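Local coordinates for protein dihydropteroate synthase (Clostridioides difficile, PDB 6PZ2) that catalyses the condensation of p-aminobenzoic acid with dihydropterin pyrophosphate to give dihydropteroate, a folate-pathway step targeted by sulfonamide drugs, at residues Y204-G209 against D241-V246; E133-H138 against K173-P178; T12-I17 against E253-A258. All blocks are in the same frame, centred on the assembly; numbering follows the deposited sequence.

Interaction 1 (Y204-G209 against D241-V246); sequences YPILLG and DGVDIV. With PT1 (pteroic acid), chain K.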
loop_
_atom_site.group_PDB
_atom_site.type_symbol
_atom_site.label_atom_id
_atom_site.label_comp_id
_atom_site.label_asym_id
_atom_site.label_seq_id
_atom_site.Cartn_x
_atom_site.Cartn_y
_atom_site.Cartn_z
ATOM N N TYR A 204 10.629 8.031 19.965
ATOM C CA TYR A 204 9.503 7.261 20.556
ATOM C C TYR A 204 8.815 6.424 19.469
ATOM O O TYR A 204 8.775 6.841 18.315
ATOM C CB TYR A 204 8.470 8.202 21.197
ATOM C CG TYR A 204 8.977 8.857 22.458
ATOM C CD1 TYR A 204 8.883 8.220 23.688
ATOM C CD2 TYR A 204 9.600 10.093 22.410
ATOM C CE1 TYR A 204 9.396 8.790 24.844
ATOM C CE2 TYR A 204 10.114 10.680 23.554
ATOM C CZ TYR A 204 10.027 10.023 24.771
ATOM O OH TYR A 204 10.559 10.620 25.879
ATOM N N PRO A 205 8.217 5.281 19.847
ATOM C CA PRO A 205 7.376 4.502 18.953
ATOM C C PRO A 205 6.232 5.370 18.411
ATOM O O PRO A 205 5.830 6.324 19.077
ATOM C CB PRO A 205 6.823 3.343 19.779
ATOM C CG PRO A 205 7.750 3.243 20.976
ATOM C CD PRO A 205 8.237 4.659 21.176
ATOM N N ILE A 206 5.791 5.099 17.181
ATOM C CA ILE A 206 4.756 5.939 16.537
ATOM C C ILE A 206 3.558 5.065 16.182
ATOM O O ILE A 206 3.718 3.920 15.732
ATOM C CB ILE A 206 5.334 6.635 15.291
ATOM C CG1 ILE A 206 6.462 7.589 15.696
ATOM C CG2 ILE A 206 4.260 7.349 14.477
ATOM C CD1 ILE A 206 7.385 7.950 14.558
ATOM N N LEU A 207 2.374 5.628 16.404
ATOM C CA LEU A 207 1.131 5.016 16.057
ATOM C C LEU A 207 0.409 5.915 15.059
ATOM O O LEU A 207 0.396 7.149 15.223
ATOM C CB LEU A 207 0.286 4.793 17.314
ATOM C CG LEU A 207 -1.004 3.992 17.138
ATOM C CD1 LEU A 207 -1.376 3.292 18.436
ATOM C CD2 LEU A 207 -2.145 4.887 16.717
ATOM N N LEU A 208 -0.173 5.272 14.049
ATOM C CA LEU A 208 -0.857 6.033 12.983
ATOM C C LEU A 208 -2.284 5.519 12.811
ATOM O O LEU A 208 -2.534 4.302 12.776
ATOM C CB LEU A 208 -0.063 5.912 11.675
ATOM C CG LEU A 208 -0.703 6.591 10.476
ATOM C CD1 LEU A 208 -0.721 8.094 10.694
ATOM C CD2 LEU A 208 0.025 6.251 9.178
ATOM N N GLY A 209 -3.217 6.456 12.666
ATOM C CA GLY A 209 -4.558 6.066 12.311
ATOM C C GLY A 209 -5.148 6.924 11.206
ATOM O O GLY A 209 -5.277 8.135 11.374
ATOM N N ASP A 241 8.062 5.236 6.887
ATOM C CA ASP A 241 8.419 6.442 7.619
ATOM C C ASP A 241 8.673 6.206 9.123
ATOM O O ASP A 241 8.955 7.141 9.847
ATOM C CB ASP A 241 7.295 7.459 7.403
ATOM C CG ASP A 241 7.363 8.084 6.021
ATOM O OD1 ASP A 241 8.501 8.360 5.603
ATOM O OD2 ASP A 241 6.288 8.305 5.391
ATOM N N GLY A 242 8.563 4.991 9.643
ATOM C CA GLY A 242 8.931 4.717 11.019
ATOM C C GLY A 242 7.752 4.299 11.890
ATOM O O GLY A 242 7.953 4.045 13.097
ATOM N N VAL A 243 6.542 4.189 11.314
ATOM C CA VAL A 243 5.375 3.824 12.112
ATOM C C VAL A 243 5.543 2.405 12.663
ATOM O O VAL A 243 5.961 1.506 11.944
ATOM C CB VAL A 243 4.077 3.941 11.315
ATOM C CG1 VAL A 243 2.942 3.313 12.076
ATOM C CG2 VAL A 243 3.771 5.392 10.945
ATOM N N ASP A 244 5.149 2.227 13.920
ATOM C CA ASP A 244 5.278 0.958 14.635
ATOM C C ASP A 244 3.925 0.267 14.771
ATOM O O ASP A 244 3.857 -0.951 14.864
ATOM C CB ASP A 244 5.827 1.212 16.042
ATOM C CG ASP A 244 7.291 1.588 15.999
ATOM O OD1 ASP A 244 8.108 0.685 15.667
ATOM O OD2 ASP A 244 7.596 2.793 16.207
ATOM N N ILE A 245 2.857 1.056 14.873
ATOM C CA ILE A 245 1.565 0.506 15.135
ATOM C C ILE A 245 0.586 1.245 14.233
ATOM O O ILE A 245 0.618 2.483 14.252
ATOM C CB ILE A 245 1.134 0.712 16.608
ATOM C CG1 ILE A 245 2.194 0.238 17.606
ATOM C CG2 ILE A 245 -0.223 0.075 16.849
ATOM C CD1 ILE A 245 1.861 0.471 19.064
ATOM N N VAL A 246 -0.298 0.512 13.560
ATOM C CA VAL A 246 -1.365 1.138 12.791
ATOM C C VAL A 246 -2.700 0.752 13.417
ATOM O O VAL A 246 -2.929 -0.406 13.745
ATOM C CB VAL A 246 -1.328 0.769 11.293
ATOM C CG1 VAL A 246 -0.135 1.415 10.614
ATOM C CG2 VAL A 246 -1.330 -0.732 11.039
HETATM C C2 PT1 K . -6.175 8.024 15.709
HETATM C C3 PT1 K . -7.572 7.892 16.090
HETATM C C5 PT1 K . -7.779 7.379 17.445
HETATM N N6 PT1 K . -8.636 8.178 15.295
HETATM C C7 PT1 K . -5.458 7.278 17.802
HETATM N N9 PT1 K . -6.723 7.127 18.218
HETATM C C10 PT1 K . -9.886 8.028 15.764
HETATM N N11 PT1 K . -4.423 6.978 18.609
HETATM C C12 PT1 K . -10.091 7.578 17.074
HETATM C C21 PT1 K . -12.308 12.049 9.553
HETATM O O22 PT1 K . -11.715 13.071 9.174
HETATM O O1 PT1 K . -5.828 8.477 14.495
HETATM N N4 PT1 K . -5.178 7.745 16.573
HETATM N N8 PT1 K . -9.052 7.227 17.867
HETATM C C13 PT1 K . -11.059 8.388 14.877
HETATM N N14 PT1 K . -10.954 9.805 14.548
HETATM C C15 PT1 K . -11.347 10.315 13.361
HETATM C C16 PT1 K . -12.147 9.604 12.458
HETATM C C17 PT1 K . -10.878 11.573 13.005
HETATM C C18 PT1 K . -12.487 10.187 11.240
HETATM C C19 PT1 K . -11.212 12.156 11.786
HETATM C C20 PT1 K . -12.010 11.454 10.898
HETATM O O23 PT1 K . -13.101 11.492 8.791
#

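Interaction 2 (E133-H138 against K173-P178); sequences EVCIMH and KIVLDP. With PT1 (pteroic acid), chain K; SO4 (sulfate ion), chain I.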
loop_
_atom_site.group_PDB
_atom_site.type_symbol
_atom_site.label_atom_id
_atom_site.label_comp_id
_atom_site.label_asym_id
_atom_site.label_seq_id
_atom_site.Cartn_x
_atom_site.Cartn_y
_atom_site.Cartn_z
ATOM N N GLU A 133 0.883 1.905 29.682
ATOM C CA GLU A 133 1.352 2.457 28.428
ATOM C C GLU A 133 0.355 3.538 28.029
ATOM O O GLU A 133 -0.803 3.446 28.415
ATOM C CB GLU A 133 1.420 1.375 27.361
ATOM C CG GLU A 133 1.723 0.049 27.998
ATOM C CD GLU A 133 2.924 -0.604 27.381
ATOM O OE1 GLU A 133 4.030 -0.372 27.893
ATOM O OE2 GLU A 133 2.718 -1.281 26.366
ATOM N N VAL A 134 0.850 4.539 27.324
ATOM C CA VAL A 134 -0.019 5.577 26.818
ATOM C C VAL A 134 0.370 5.928 25.374
ATOM O O VAL A 134 1.546 6.051 25.009
ATOM C CB VAL A 134 0.004 6.811 27.736
ATOM C CG1 VAL A 134 1.407 7.313 28.015
ATOM C CG2 VAL A 134 -0.859 7.951 27.209
ATOM N N CYS A 135 -0.669 6.148 24.582
ATOM C CA CYS A 135 -0.533 6.785 23.326
ATOM C C CYS A 135 -0.942 8.246 23.486
ATOM O O CYS A 135 -2.096 8.555 23.742
ATOM C CB CYS A 135 -1.381 6.112 22.251
ATOM S SG CYS A 135 -1.265 6.915 20.626
ATOM N N ILE A 136 0.018 9.106 23.197
ATOM C CA ILE A 136 -0.175 10.538 23.232
ATOM C C ILE A 136 -0.395 11.026 21.806
ATOM O O ILE A 136 0.535 11.091 21.018
ATOM C CB ILE A 136 1.050 11.256 23.825
ATOM C CG1 ILE A 136 1.353 10.777 25.242
ATOM C CG2 ILE A 136 0.867 12.765 23.756
ATOM C CD1 ILE A 136 2.554 11.463 25.870
ATOM N N MET A 137 -1.608 11.437 21.530
ATOM C CA MET A 137 -1.966 11.835 20.219
ATOM C C MET A 137 -2.059 13.363 20.146
ATOM O O MET A 137 -2.584 13.972 21.054
ATOM C CB MET A 137 -3.314 11.233 19.824
ATOM C CG MET A 137 -3.592 11.340 18.336
ATOM S SD MET A 137 -5.281 11.014 17.844
ATOM C CE MET A 137 -6.007 12.637 18.089
ATOM N N HIS A 138 -1.559 13.935 19.059
ATOM C CA HIS A 138 -1.649 15.360 18.796
ATOM C C HIS A 138 -3.091 15.717 18.443
ATOM O O HIS A 138 -3.693 15.059 17.595
ATOM C CB HIS A 138 -0.721 15.791 17.647
ATOM C CG HIS A 138 -0.933 17.220 17.270
ATOM N ND1 HIS A 138 -1.751 17.610 16.224
ATOM C CD2 HIS A 138 -0.503 18.353 17.865
ATOM C CE1 HIS A 138 -1.783 18.928 16.174
ATOM N NE2 HIS A 138 -1.024 19.408 17.172
ATOM N N LYS A 173 7.109 3.890 28.146
ATOM C CA LYS A 173 5.701 3.551 28.111
ATOM C C LYS A 173 4.980 4.406 27.073
ATOM O O LYS A 173 3.773 4.240 26.904
ATOM C CB LYS A 173 5.012 3.857 29.443
ATOM C CG LYS A 173 5.488 3.021 30.610
ATOM C CD LYS A 173 5.254 1.552 30.392
ATOM C CE LYS A 173 5.573 0.794 31.655
ATOM N NZ LYS A 173 4.815 -0.468 31.685
ATOM N N ILE A 174 5.690 5.357 26.496
ATOM C CA ILE A 174 5.039 6.340 25.642
ATOM C C ILE A 174 5.164 5.959 24.156
ATOM O O ILE A 174 6.208 5.484 23.685
ATOM C CB ILE A 174 5.604 7.741 25.899
ATOM C CG1 ILE A 174 5.274 8.185 27.327
ATOM C CG2 ILE A 174 5.095 8.743 24.865
ATOM C CD1 ILE A 174 6.039 9.413 27.756
ATOM N N VAL A 175 4.046 6.172 23.478
ATOM C CA VAL A 175 3.863 6.048 22.056
ATOM C C VAL A 175 3.292 7.385 21.577
ATOM O O VAL A 175 2.380 7.879 22.226
ATOM C CB VAL A 175 2.904 4.883 21.743
ATOM C CG1 VAL A 175 2.582 4.805 20.263
ATOM C CG2 VAL A 175 3.457 3.541 22.196
ATOM N N LEU A 176 3.763 7.926 20.451
ATOM C CA LEU A 176 3.228 9.176 19.899
ATOM C C LEU A 176 2.461 8.931 18.593
ATOM O O LEU A 176 2.795 8.055 17.797
ATOM C CB LEU A 176 4.377 10.151 19.631
ATOM C CG LEU A 176 5.406 10.340 20.744
ATOM C CD1 LEU A 176 6.510 11.282 20.279
ATOM C CD2 LEU A 176 4.762 10.879 22.011
ATOM N N ASP A 177 1.490 9.798 18.332
ATOM C CA ASP A 177 0.624 9.679 17.213
ATOM C C ASP A 177 0.292 11.093 16.730
ATOM O O ASP A 177 -0.117 11.916 17.543
ATOM C CB ASP A 177 -0.657 8.936 17.595
ATOM C CG ASP A 177 -1.705 8.801 16.505
ATOM O OD1 ASP A 177 -1.662 9.599 15.544
ATOM O OD2 ASP A 177 -2.576 7.912 16.646
ATOM N N PRO A 178 0.444 11.356 15.425
ATOM C CA PRO A 178 0.323 12.719 14.921
ATOM C C PRO A 178 -1.123 13.183 14.754
ATOM O O PRO A 178 -1.364 14.370 14.447
ATOM C CB PRO A 178 0.976 12.664 13.537
ATOM C CG PRO A 178 0.643 11.263 13.106
ATOM C CD PRO A 178 0.929 10.469 14.365
HETATM C C2 PT1 K . -6.175 8.024 15.709
HETATM C C3 PT1 K . -7.572 7.892 16.090
HETATM C C5 PT1 K . -7.779 7.379 17.445
HETATM N N6 PT1 K . -8.636 8.178 15.295
HETATM C C7 PT1 K . -5.458 7.278 17.802
HETATM N N9 PT1 K . -6.723 7.127 18.218
HETATM C C10 PT1 K . -9.886 8.028 15.764
HETATM N N11 PT1 K . -4.423 6.978 18.609
HETATM C C12 PT1 K . -10.091 7.578 17.074
HETATM C C21 PT1 K . -12.308 12.049 9.553
HETATM O O22 PT1 K . -11.715 13.071 9.174
HETATM O O1 PT1 K . -5.828 8.477 14.495
HETATM N N4 PT1 K . -5.178 7.745 16.573
HETATM N N8 PT1 K . -9.052 7.227 17.867
HETATM C C13 PT1 K . -11.059 8.388 14.877
HETATM N N14 PT1 K . -10.954 9.805 14.548
HETATM C C15 PT1 K . -11.347 10.315 13.361
HETATM C C16 PT1 K . -12.147 9.604 12.458
HETATM C C17 PT1 K . -10.878 11.573 13.005
HETATM C C18 PT1 K . -12.487 10.187 11.240
HETATM C C19 PT1 K . -11.212 12.156 11.786
HETATM C C20 PT1 K . -12.010 11.454 10.898
HETATM O O23 PT1 K . -13.101 11.492 8.791
HETATM S S SO4 I . 6.223 -2.069 34.731
HETATM O O1 SO4 I . 5.709 -2.371 36.090
HETATM O O2 SO4 I . 5.384 -0.999 34.147
HETATM O O3 SO4 I . 6.200 -3.309 33.901
HETATM O O4 SO4 I . 7.591 -1.509 34.803
#

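Interaction 3 (T12-I17 against E253-A258); sequences TYIMGI and ENLMAA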
loop_
_atom_site.group_PDB
_atom_site.type_symbol
_atom_site.label_atom_id
_atom_site.label_comp_id
_atom_site.label_asym_id
_atom_site.label_seq_id
_atom_site.Cartn_x
_atom_site.Cartn_y
_atom_site.Cartn_z
ATOM N N THR A 12 5.752 -4.484 12.241
ATOM C CA THR A 12 4.643 -3.578 12.451
ATOM C C THR A 12 3.572 -4.337 13.237
ATOM O O THR A 12 3.421 -5.548 13.023
ATOM C CB THR A 12 4.098 -3.070 11.117
ATOM O OG1 THR A 12 5.142 -2.410 10.401
ATOM C CG2 THR A 12 2.961 -2.096 11.312
ATOM N N TYR A 13 2.955 -3.635 14.199
ATOM C CA TYR A 13 1.921 -4.166 15.084
ATOM C C TYR A 13 0.601 -3.541 14.639
ATOM O O TYR A 13 0.575 -2.403 14.122
ATOM C CB TYR A 13 2.280 -3.924 16.562
ATOM C CG TYR A 13 3.529 -4.650 16.997
ATOM C CD1 TYR A 13 3.486 -5.972 17.396
ATOM C CD2 TYR A 13 4.765 -4.055 16.884
ATOM C CE1 TYR A 13 4.640 -6.676 17.704
ATOM C CE2 TYR A 13 5.929 -4.735 17.200
ATOM C CZ TYR A 13 5.869 -6.059 17.589
ATOM O OH TYR A 13 7.017 -6.727 17.893
ATOM N N ILE A 14 -0.448 -4.324 14.812
ATOM C CA ILE A 14 -1.733 -3.955 14.330
ATOM C C ILE A 14 -2.677 -3.763 15.514
ATOM O O ILE A 14 -2.881 -4.665 16.303
ATOM C CB ILE A 14 -2.294 -5.017 13.360
ATOM C CG1 ILE A 14 -1.311 -5.351 12.233
ATOM C CG2 ILE A 14 -3.642 -4.561 12.820
ATOM C CD1 ILE A 14 -0.945 -4.167 11.366
ATOM N N MET A 15 -3.326 -2.610 15.536
ATOM C CA MET A 15 -4.329 -2.315 16.535
ATOM C C MET A 15 -5.700 -2.367 15.858
ATOM O O MET A 15 -5.959 -1.567 15.000
ATOM C CB MET A 15 -4.066 -0.935 17.159
ATOM C CG MET A 15 -5.213 -0.339 17.990
ATOM S SD MET A 15 -4.804 1.333 18.622
ATOM C CE MET A 15 -3.725 0.806 19.950
ATOM N N GLY A 16 -6.585 -3.276 16.263
ATOM C CA GLY A 16 -7.941 -3.326 15.722
ATOM C C GLY A 16 -8.906 -2.417 16.457
ATOM O O GLY A 16 -8.856 -2.262 17.651
ATOM N N ILE A 17 -9.853 -1.840 15.755
ATOM C CA ILE A 17 -10.751 -0.888 16.360
ATOM C C ILE A 17 -12.025 -1.601 16.829
ATOM O O ILE A 17 -12.649 -2.300 16.051
ATOM C CB ILE A 17 -11.053 0.213 15.334
ATOM C CG1 ILE A 17 -9.778 0.976 14.986
ATOM C CG2 ILE A 17 -12.170 1.114 15.846
ATOM C CD1 ILE A 17 -9.897 1.872 13.776
ATOM N N GLU A 253 -6.188 -7.329 6.001
ATOM C CA GLU A 253 -5.687 -6.662 4.816
ATOM C C GLU A 253 -4.520 -5.755 5.201
ATOM O O GLU A 253 -3.450 -5.825 4.599
ATOM C CB GLU A 253 -6.813 -5.896 4.123
ATOM C CG GLU A 253 -7.907 -6.799 3.593
ATOM C CD GLU A 253 -9.008 -7.140 4.594
ATOM O OE1 GLU A 253 -8.928 -6.761 5.790
ATOM O OE2 GLU A 253 -9.961 -7.792 4.172
ATOM N N ASN A 254 -4.668 -4.953 6.250
ATOM C CA ASN A 254 -3.549 -4.109 6.638
ATOM C C ASN A 254 -2.378 -4.965 7.141
ATOM O O ASN A 254 -1.237 -4.595 6.907
ATOM C CB ASN A 254 -3.945 -3.066 7.673
ATOM C CG ASN A 254 -4.776 -1.956 7.056
ATOM O OD1 ASN A 254 -4.200 -1.030 6.490
ATOM N ND2 ASN A 254 -6.091 -2.063 7.184
ATOM N N LEU A 255 -2.625 -6.036 7.886
ATOM C CA LEU A 255 -1.478 -6.880 8.330
ATOM C C LEU A 255 -0.704 -7.437 7.121
ATOM O O LEU A 255 0.540 -7.431 7.142
ATOM C CB LEU A 255 -1.986 -8.025 9.208
ATOM C CG LEU A 255 -0.929 -9.009 9.716
ATOM C CD1 LEU A 255 0.173 -8.341 10.509
ATOM C CD2 LEU A 255 -1.571 -10.074 10.585
ATOM N N MET A 256 -1.425 -7.910 6.090
ATOM C CA MET A 256 -0.752 -8.512 4.920
ATOM C C MET A 256 0.140 -7.457 4.250
ATOM O O MET A 256 1.302 -7.723 3.997
ATOM C CB MET A 256 -1.745 -9.080 3.896
ATOM C CG MET A 256 -2.575 -10.236 4.394
ATOM S SD MET A 256 -1.523 -11.550 5.057
ATOM C CE MET A 256 -1.681 -11.385 6.830
ATOM N N ALA A 257 -0.353 -6.225 4.046
ATOM C CA ALA A 257 0.449 -5.146 3.472
ATOM C C ALA A 257 1.642 -4.783 4.371
ATOM O O ALA A 257 2.761 -4.455 3.898
ATOM C CB ALA A 257 -0.459 -3.938 3.238
ATOM N N ALA A 258 1.404 -4.789 5.684
ATOM C CA ALA A 258 2.442 -4.459 6.634
ATOM C C ALA A 258 3.555 -5.513 6.579
ATOM O O ALA A 258 4.711 -5.177 6.706
ATOM C CB ALA A 258 1.861 -4.396 8.033
#

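Interaction 1 (Y204-G209 against D241-V246)
Pro-205 meets Asp-244 beside strands 207-208 and 245-248, parallel neighbours in the TIM barrel of this enzyme. Asp-244 OD2 lies 3.2 Å from Pro-205 CA and then takes up the next amide: Ile-206 N donates to OD2 at 3.1 Å, OD2 accepting through its anti lone pair. Chi1 of -72° sets CG beside the aspartate's own backbone N. Ile-206 O is gripped twice, by Asp-244 N at 2.9 Å and more loosely by Ile-245 N, so Asp-244 holds both polar backbone atoms of Ile-206. The side chain of Ile-206 crosses that of Val-243 at about a right angle, its CG2 being 4.1 Å from Val-243 CG2. Leu-207 turns to the same face as Ile-245, where its CD1 rests 3.8 Å from Ile-245 CG2 and both residues also touch Met-15. The other branch, CD2, leads to the pterin and comes within 3.6 Å of pteroic acid N11. Leu-208 takes the opposite face with Val-246; its N donates to Ile-245 O at 2.9 Å, and its CB packs on both methyls of Val-243. At Gly-209 the chain borders the pterin again: Gly-209 O, bonded by Lys-213 NZ, lies 3.2 Å from pteroic acid O1, a weak hydrogen bond at most, if O1 carries a proton.

Interaction 2 (E133-H138 against K173-P178)
Met-137 and Asp-177 run alongside each other toward the pterin, Met-137 CG 3.7 Å from Asp-177 CG, and together present a sulfur and a carboxylate to it. Asp-177 OD2 accepts a hydrogen bond from pteroic acid N11 at 2.9 Å and lies only 2.6 Å from ring atom N4; its OD1 is held by Gly-179 N. Met-137 SD stands over the face of the pterin, 3.5 Å from N4. Cys-135 SG, anti to its backbone N (chi1 179°), touches both Asp-177 CB and pteroic acid N11. Behind these groups five backbone hydrogen bonds join the parallel strands, including Ile-136 N to Val-175 O at 2.8 Å; the donor Asp-177 N sits well above the carbonyl plane of Ile-136. On the reverse face Ile-136 CD1 packs 3.9 Å from Ile-174 CG2. At the far end Glu-133 OE1 and Lys-173 NZ form a long salt bridge of 3.9 Å; NZ is also bonded to Asp-131 O and to a sulfate probably from the crystallisation liquor. The strands and helix 149-166 make a beta-alpha-beta unit: the helix covers Ile-136 and Leu-176 with Ser-160 and Phe-157, strand 110-113 borders 133-137, and strand 207-208 borders 174-177.

Interaction 3 (T12-I17 against E253-A258)
Ile-14 packs on Leu-255 and Ala-258, setting the first strand of the TIM barrel, 13-19, against the last helix, 251-265. The two short segments run almost antiparallel, at 168°, with their axes 9.1 Å apart at closest approach, and the space between them is bridged by apolar side chains. Ile-14 does most of this work. Its CG1 lies 3.8 Å from Leu-255 CD1, the two side chains crossing at a slant. Its chi2 of -60° turns CD1 toward the helix, to within 4.1 Å of Leu-255 CA and 4.4 Å of Ala-258 CB. Thr-12, two residues earlier and also facing the helix, sets its CB 4.0 Å from Ala-258 CB, with CG2 close behind.

Polar groups at the borders find partners outside the two segments. Thr-12 OG1 is hydrogen-bonded to Asp-262 OD1, a turn farther along the helix, and to Arg-266 NH1 just beyond its end. Asn-254 turns its amide away from the strand, with ND2 on Asp-250 O and OD1 on Thr-235 OG1. Another part of the helix faces the dimer partner: Glu-229 of the second subunit packs on Glu-253, Met-256 and Ala-257.

Within the helix, Ala-258 N donates to Asn-254 O at 2.9 Å, and this same carbonyl oxygen lies 4.5 Å from Ile-14 CD1 across the contact.

All three contacts belong to one closed beta-alpha barrel and reach the same parallel sheet. Interaction 2 comes first to completion along the chain, interaction 1 follows it, and both are nested inside the long loop closed by interaction 3, which brings the first strand of the barrel against its last helix. Interactions 1 and 2 have centres about 9 Å apart; backbone bonding of Leu-207 and Pro-205 with Leu-176 joins them, and both contribute to the pteroic acid pocket. Interaction 3 is about 11 Å from interaction 1 between centres, linked through the neighbouring strands 13-19 and 245-248. It lies about 18 Å from interaction 2, without touching it, between the sheet and its outer helical layer.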